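Local structure of restriction endonuclease AspBHI (Azoarcus sp., 4OC8) at residues F172-W184 with P198-P212. The protein is a DNA modification-dependent restriction endonuclease, a tetrameric enzyme that probably binds DNA through an N-terminal domain and cuts it with a PD-(D/E)XK-type nuclease domain. Sequence-based numbering, arbitrary orientation.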
loop_
_atom_site.group_PDB
_atom_site.type_symbol
_atom_site.label_atom_id
_atom_site.label_comp_id
_atom_site.label_asym_id
_atom_site.label_seq_id
_atom_site.Cartn_x
_atom_site.Cartn_y
_atom_site.Cartn_z
ATOM N N PHE A 172 5.586 -1.667 -19.480
ATOM C CA PHE A 172 7.006 -1.611 -19.807
ATOM C C PHE A 172 7.755 -0.980 -18.643
ATOM O O PHE A 172 7.149 -0.348 -17.778
ATOM C CB PHE A 172 7.243 -0.793 -21.081
ATOM C CG PHE A 172 6.635 -1.397 -22.313
ATOM C CD1 PHE A 172 7.372 -2.246 -23.123
ATOM C CD2 PHE A 172 5.326 -1.117 -22.664
ATOM C CE1 PHE A 172 6.810 -2.807 -24.264
ATOM C CE2 PHE A 172 4.759 -1.676 -23.799
ATOM C CZ PHE A 172 5.504 -2.523 -24.599
ATOM N N THR A 173 9.071 -1.158 -18.617
ATOM C CA THR A 173 9.908 -0.480 -17.633
ATOM C C THR A 173 11.051 0.254 -18.328
ATOM O O THR A 173 11.774 -0.333 -19.133
ATOM C CB THR A 173 10.487 -1.458 -16.591
ATOM O OG1 THR A 173 9.430 -1.977 -15.774
ATOM C CG2 THR A 173 11.497 -0.752 -15.706
ATOM N N ILE A 174 11.189 1.542 -18.029
ATOM C CA ILE A 174 12.305 2.342 -18.514
ATOM C C ILE A 174 13.603 1.923 -17.827
ATOM O O ILE A 174 13.713 1.995 -16.599
ATOM C CB ILE A 174 12.087 3.828 -18.209
ATOM C CG1 ILE A 174 10.704 4.278 -18.682
ATOM C CG2 ILE A 174 13.171 4.660 -18.839
ATOM C CD1 ILE A 174 10.488 4.125 -20.155
ATOM N N LEU A 175 14.584 1.491 -18.623
ATOM C CA LEU A 175 15.895 1.094 -18.111
ATOM C C LEU A 175 16.696 2.298 -17.621
ATOM O O LEU A 175 16.542 3.399 -18.140
ATOM C CB LEU A 175 16.685 0.355 -19.191
ATOM C CG LEU A 175 16.252 -1.078 -19.502
ATOM C CD1 LEU A 175 17.157 -1.693 -20.560
ATOM C CD2 LEU A 175 16.252 -1.918 -18.240
ATOM N N ASP A 176 17.558 2.080 -16.631
ATOM C CA ASP A 176 18.404 3.147 -16.080
ATOM C C ASP A 176 19.562 3.518 -17.005
ATOM O O ASP A 176 20.685 3.064 -16.810
ATOM C CB ASP A 176 18.958 2.768 -14.704
ATOM C CG ASP A 176 19.620 3.939 -13.996
ATOM O OD1 ASP A 176 19.676 5.043 -14.572
ATOM O OD2 ASP A 176 20.088 3.748 -12.851
ATOM N N GLU A 177 19.278 4.370 -17.988
ATOM C CA GLU A 177 20.287 4.909 -18.891
ATOM C C GLU A 177 19.947 6.363 -19.190
ATOM O O GLU A 177 18.846 6.654 -19.641
ATOM C CB GLU A 177 20.331 4.114 -20.200
ATOM C CG GLU A 177 20.689 2.644 -20.028
ATOM C CD GLU A 177 22.150 2.421 -19.641
ATOM O OE1 GLU A 177 22.988 3.315 -19.891
ATOM O OE2 GLU A 177 22.462 1.342 -19.091
ATOM N N ALA A 178 20.883 7.274 -18.948
ATOM C CA ALA A 178 20.626 8.696 -19.172
ATOM C C ALA A 178 20.733 9.082 -20.646
ATOM O O ALA A 178 20.034 9.983 -21.111
ATOM C CB ALA A 178 21.559 9.553 -18.328
ATOM N N VAL A 179 21.614 8.408 -21.379
ATOM C CA VAL A 179 21.823 8.728 -22.788
ATOM C C VAL A 179 21.843 7.489 -23.678
ATOM O O VAL A 179 22.591 6.536 -23.439
ATOM C CB VAL A 179 23.126 9.522 -23.014
ATOM C CG1 VAL A 179 23.295 9.827 -24.486
ATOM C CG2 VAL A 179 23.124 10.813 -22.200
ATOM N N ILE A 180 21.010 7.514 -24.711
ATOM C CA ILE A 180 20.971 6.433 -25.683
ATOM C C ILE A 180 21.624 6.896 -26.982
ATOM O O ILE A 180 21.131 7.812 -27.638
ATOM C CB ILE A 180 19.526 5.991 -25.962
ATOM C CG1 ILE A 180 18.772 5.802 -24.645
ATOM C CG2 ILE A 180 19.512 4.721 -26.784
ATOM C CD1 ILE A 180 19.361 4.734 -23.761
ATOM N N PRO A 181 22.750 6.268 -27.347
ATOM C CA PRO A 181 23.515 6.643 -28.537
ATOM C C PRO A 181 22.662 6.519 -29.788
ATOM O O PRO A 181 22.105 5.447 -30.016
ATOM C CB PRO A 181 24.625 5.590 -28.575
ATOM C CG PRO A 181 24.745 5.100 -27.181
ATOM C CD PRO A 181 23.355 5.128 -26.640
ATOM N N ARG A 182 22.557 7.580 -30.583
ATOM C CA ARG A 182 21.804 7.498 -31.830
ATOM C C ARG A 182 22.498 6.583 -32.838
ATOM O O ARG A 182 21.847 6.011 -33.715
ATOM C CB ARG A 182 21.537 8.882 -32.434
ATOM C CG ARG A 182 22.761 9.614 -32.947
ATOM C CD ARG A 182 22.355 10.817 -33.793
ATOM N NE ARG A 182 22.021 10.439 -35.165
ATOM C CZ ARG A 182 20.961 10.886 -35.832
ATOM N NH1 ARG A 182 20.117 11.730 -35.253
ATOM N NH2 ARG A 182 20.745 10.486 -37.079
ATOM N N ALA A 183 23.813 6.442 -32.703
ATOM C CA ALA A 183 24.568 5.480 -33.499
ATOM C C ALA A 183 24.009 4.069 -33.309
ATOM O O ALA A 183 23.799 3.338 -34.279
ATOM C CB ALA A 183 26.030 5.519 -33.122
ATOM N N TRP A 184 23.763 3.698 -32.054
ATOM C CA TRP A 184 23.211 2.385 -31.725
ATOM C C TRP A 184 21.798 2.237 -32.258
ATOM O O TRP A 184 21.434 1.192 -32.810
ATOM C CB TRP A 184 23.202 2.168 -30.213
ATOM C CG TRP A 184 22.673 0.823 -29.799
ATOM C CD1 TRP A 184 23.229 -0.395 -30.069
ATOM C CD2 TRP A 184 21.495 0.563 -29.024
ATOM N NE1 TRP A 184 22.466 -1.398 -29.519
ATOM C CE2 TRP A 184 21.396 -0.835 -28.869
ATOM C CE3 TRP A 184 20.512 1.375 -28.448
ATOM C CZ2 TRP A 184 20.354 -1.439 -28.163
ATOM C CZ3 TRP A 184 19.479 0.775 -27.748
ATOM C CH2 TRP A 184 19.409 -0.617 -27.611
ATOM N N PRO A 198 23.571 0.009 -24.476
ATOM C CA PRO A 198 23.662 0.400 -23.065
ATOM C C PRO A 198 23.800 -0.819 -22.166
ATOM O O PRO A 198 23.319 -1.898 -22.517
ATOM C CB PRO A 198 22.328 1.102 -22.815
ATOM C CG PRO A 198 21.977 1.679 -24.142
ATOM C CD PRO A 198 22.437 0.660 -25.153
ATOM N N VAL A 199 24.462 -0.649 -21.028
ATOM C CA VAL A 199 24.758 -1.768 -20.143
ATOM C C VAL A 199 23.478 -2.436 -19.650
ATOM O O VAL A 199 23.391 -3.663 -19.610
ATOM C CB VAL A 199 25.604 -1.329 -18.926
ATOM C CG1 VAL A 199 26.027 -2.535 -18.119
ATOM C CG2 VAL A 199 26.814 -0.544 -19.375
ATOM N N ALA A 200 22.489 -1.624 -19.281
ATOM C CA ALA A 200 21.218 -2.144 -18.787
ATOM C C ALA A 200 20.519 -3.020 -19.836
ATOM O O ALA A 200 19.898 -4.043 -19.507
ATOM C CB ALA A 200 20.312 -0.998 -18.340
ATOM N N TRP A 201 20.645 -2.626 -21.100
ATOM C CA TRP A 201 20.073 -3.400 -22.191
ATOM C C TRP A 201 20.747 -4.761 -22.344
ATOM O O TRP A 201 20.066 -5.783 -22.420
ATOM C CB TRP A 201 20.120 -2.634 -23.511
ATOM C CG TRP A 201 19.479 -3.406 -24.625
ATOM C CD1 TRP A 201 20.106 -4.206 -25.534
ATOM C CD2 TRP A 201 18.080 -3.477 -24.928
ATOM N NE1 TRP A 201 19.190 -4.758 -26.392
ATOM C CE2 TRP A 201 17.938 -4.327 -26.041
ATOM C CE3 TRP A 201 16.935 -2.899 -24.370
ATOM C CZ2 TRP A 201 16.695 -4.617 -26.606
ATOM C CZ3 TRP A 201 15.701 -3.186 -24.937
ATOM C CH2 TRP A 201 15.593 -4.036 -26.041
ATOM N N ASN A 202 22.077 -4.777 -22.388
ATOM C CA ASN A 202 22.810 -6.038 -22.504
ATOM C C ASN A 202 22.522 -6.944 -21.318
ATOM O O ASN A 202 22.361 -8.156 -21.470
ATOM C CB ASN A 202 24.316 -5.797 -22.622
ATOM C CG ASN A 202 24.710 -5.211 -23.960
ATOM O OD1 ASN A 202 24.123 -5.540 -24.991
ATOM N ND2 ASN A 202 25.710 -4.333 -23.953
ATOM N N ALA A 203 22.458 -6.339 -20.137
ATOM C CA ALA A 203 22.124 -7.052 -18.915
ATOM C C ALA A 203 20.766 -7.724 -19.053
ATOM O O ALA A 203 20.606 -8.906 -18.715
ATOM C CB ALA A 203 22.127 -6.104 -17.736
ATOM N N TRP A 204 19.791 -6.971 -19.560
ATOM C CA TRP A 204 18.464 -7.539 -19.757
ATOM C C TRP A 204 18.509 -8.677 -20.779
ATOM O O TRP A 204 17.830 -9.690 -20.622
ATOM C CB TRP A 204 17.441 -6.471 -20.165
ATOM C CG TRP A 204 16.069 -7.050 -20.363
ATOM C CD1 TRP A 204 15.161 -7.363 -19.391
ATOM C CD2 TRP A 204 15.465 -7.415 -21.608
ATOM N NE1 TRP A 204 14.025 -7.889 -19.955
ATOM C CE2 TRP A 204 14.187 -7.935 -21.317
ATOM C CE3 TRP A 204 15.877 -7.347 -22.944
ATOM C CZ2 TRP A 204 13.321 -8.385 -22.310
ATOM C CZ3 TRP A 204 15.017 -7.796 -23.928
ATOM C CH2 TRP A 204 13.755 -8.311 -23.608
ATOM N N LEU A 205 19.323 -8.508 -21.815
ATOM C CA LEU A 205 19.455 -9.519 -22.856
ATOM C C LEU A 205 19.989 -10.835 -22.309
ATOM O O LEU A 205 19.439 -11.901 -22.587
ATOM C CB LEU A 205 20.367 -9.023 -23.977
ATOM C CG LEU A 205 19.692 -8.237 -25.096
ATOM C CD1 LEU A 205 20.720 -7.760 -26.103
ATOM C CD2 LEU A 205 18.651 -9.112 -25.763
ATOM N N SER A 206 21.063 -10.756 -21.529
ATOM C CA SER A 206 21.723 -11.957 -21.030
ATOM C C SER A 206 20.993 -12.622 -19.868
ATOM O O SER A 206 20.808 -13.837 -19.868
ATOM C CB SER A 206 23.176 -11.668 -20.642
ATOM O OG SER A 206 23.270 -10.521 -19.817
ATOM N N ALA A 207 20.577 -11.826 -18.886
ATOM C CA ALA A 207 20.072 -12.391 -17.635
ATOM C C ALA A 207 18.554 -12.302 -17.499
ATOM O O ALA A 207 17.946 -13.046 -16.730
ATOM C CB ALA A 207 20.757 -11.729 -16.444
ATOM N N GLY A 208 17.944 -11.390 -18.248
ATOM C CA GLY A 208 16.512 -11.182 -18.169
ATOM C C GLY A 208 16.136 -10.169 -17.102
ATOM O O GLY A 208 14.979 -9.751 -17.002
ATOM N N GLY A 209 17.116 -9.769 -16.302
ATOM C CA GLY A 209 16.867 -8.858 -15.203
ATOM C C GLY A 209 16.649 -7.424 -15.651
ATOM O O GLY A 209 17.109 -7.008 -16.720
ATOM N N ILE A 210 15.947 -6.662 -14.817
ATOM C CA ILE A 210 15.606 -5.286 -15.148
ATOM C C ILE A 210 16.146 -4.305 -14.112
ATOM O O ILE A 210 15.844 -4.418 -12.923
ATOM C CB ILE A 210 14.078 -5.095 -15.235
ATOM C CG1 ILE A 210 13.466 -6.058 -16.248
ATOM C CG2 ILE A 210 13.743 -3.665 -15.602
ATOM C CD1 ILE A 210 11.992 -5.867 -16.435
ATOM N N ARG A 211 16.947 -3.346 -14.571
ATOM C CA ARG A 211 17.388 -2.249 -13.723
ATOM C C ARG A 211 16.603 -0.993 -14.077
ATOM O O ARG A 211 16.906 -0.326 -15.067
ATOM C CB ARG A 211 18.885 -1.985 -13.885
ATOM C CG ARG A 211 19.357 -0.761 -13.110
ATOM C CD ARG A 211 20.756 -0.335 -13.505
ATOM N NE ARG A 211 21.741 -1.367 -13.208
ATOM C CZ ARG A 211 22.300 -1.549 -12.015
ATOM N NH1 ARG A 211 21.968 -0.767 -10.993
ATOM N NH2 ARG A 211 23.188 -2.517 -11.843
ATOM N N PRO A 212 15.585 -0.666 -13.269
ATOM C CA PRO A 212 14.672 0.443 -13.556
ATOM C C PRO A 212 15.276 1.816 -13.311
ATOM O O PRO A 212 16.102 1.972 -12.412
ATOM C CB PRO A 212 13.538 0.212 -12.563
ATOM C CG PRO A 212 14.169 -0.515 -11.448
ATOM C CD PRO A 212 15.158 -1.427 -12.084
#
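W184 and W201 form a T-shaped pair: the edge of the W184 benzene ring points at the face of the W201 pyrrole ring, with the planes 65° apart. With CG anti to the backbone N (chi1 -179°), the W184 indole extends so that P198 CD lies over its six-membered ring, 3.8 Å from the centroid, in a CH-pi contact, while CG of that proline touches I180 CD1. L175 packs against the first turn of helix 199-207, its CD1 4.0 Å from W201 CE3 at the edge of that indole and 3.9 Å from A200 CB; its other methyl, CD2, rests near I210 CG2.

On the P198 and A200 side of L175, E177 folds back at chi2 (-71°) over P198. Its OE2 accepts the A200 N-H at 3.0 Å in the first turn of helix 199-207, whose N-cap residue is P198; the bond comes on the anti side and somewhat out of the carboxylate plane, where the helix N-terminus would probably help stabilise the negative charge. The D176 N to R211 O hydrogen bond (2.9 Å) ties the chain after the helix to D176, next to the single beta bridge between L175 and P212.

The outer side is looser. D176 and R211 touch mainly through CB and CD (3.8 Å), and their charged ends do not pair: D176 OD1 bonds to W157 NE1 of a third subunit, whereas R211 NH2 makes a weak hydrogen bond to V388 O of a second.

The contact thus packs helix 199-207 and the chain after it against the end region of strand 163-174, strand 179-180 and the start of helix 182-189. Helix 199-207 lays W201 and W204 against V141 of strand 133-142, the neighbour of strand 163-174, and I174 pairs through its backbone with L213 as the chain leaves.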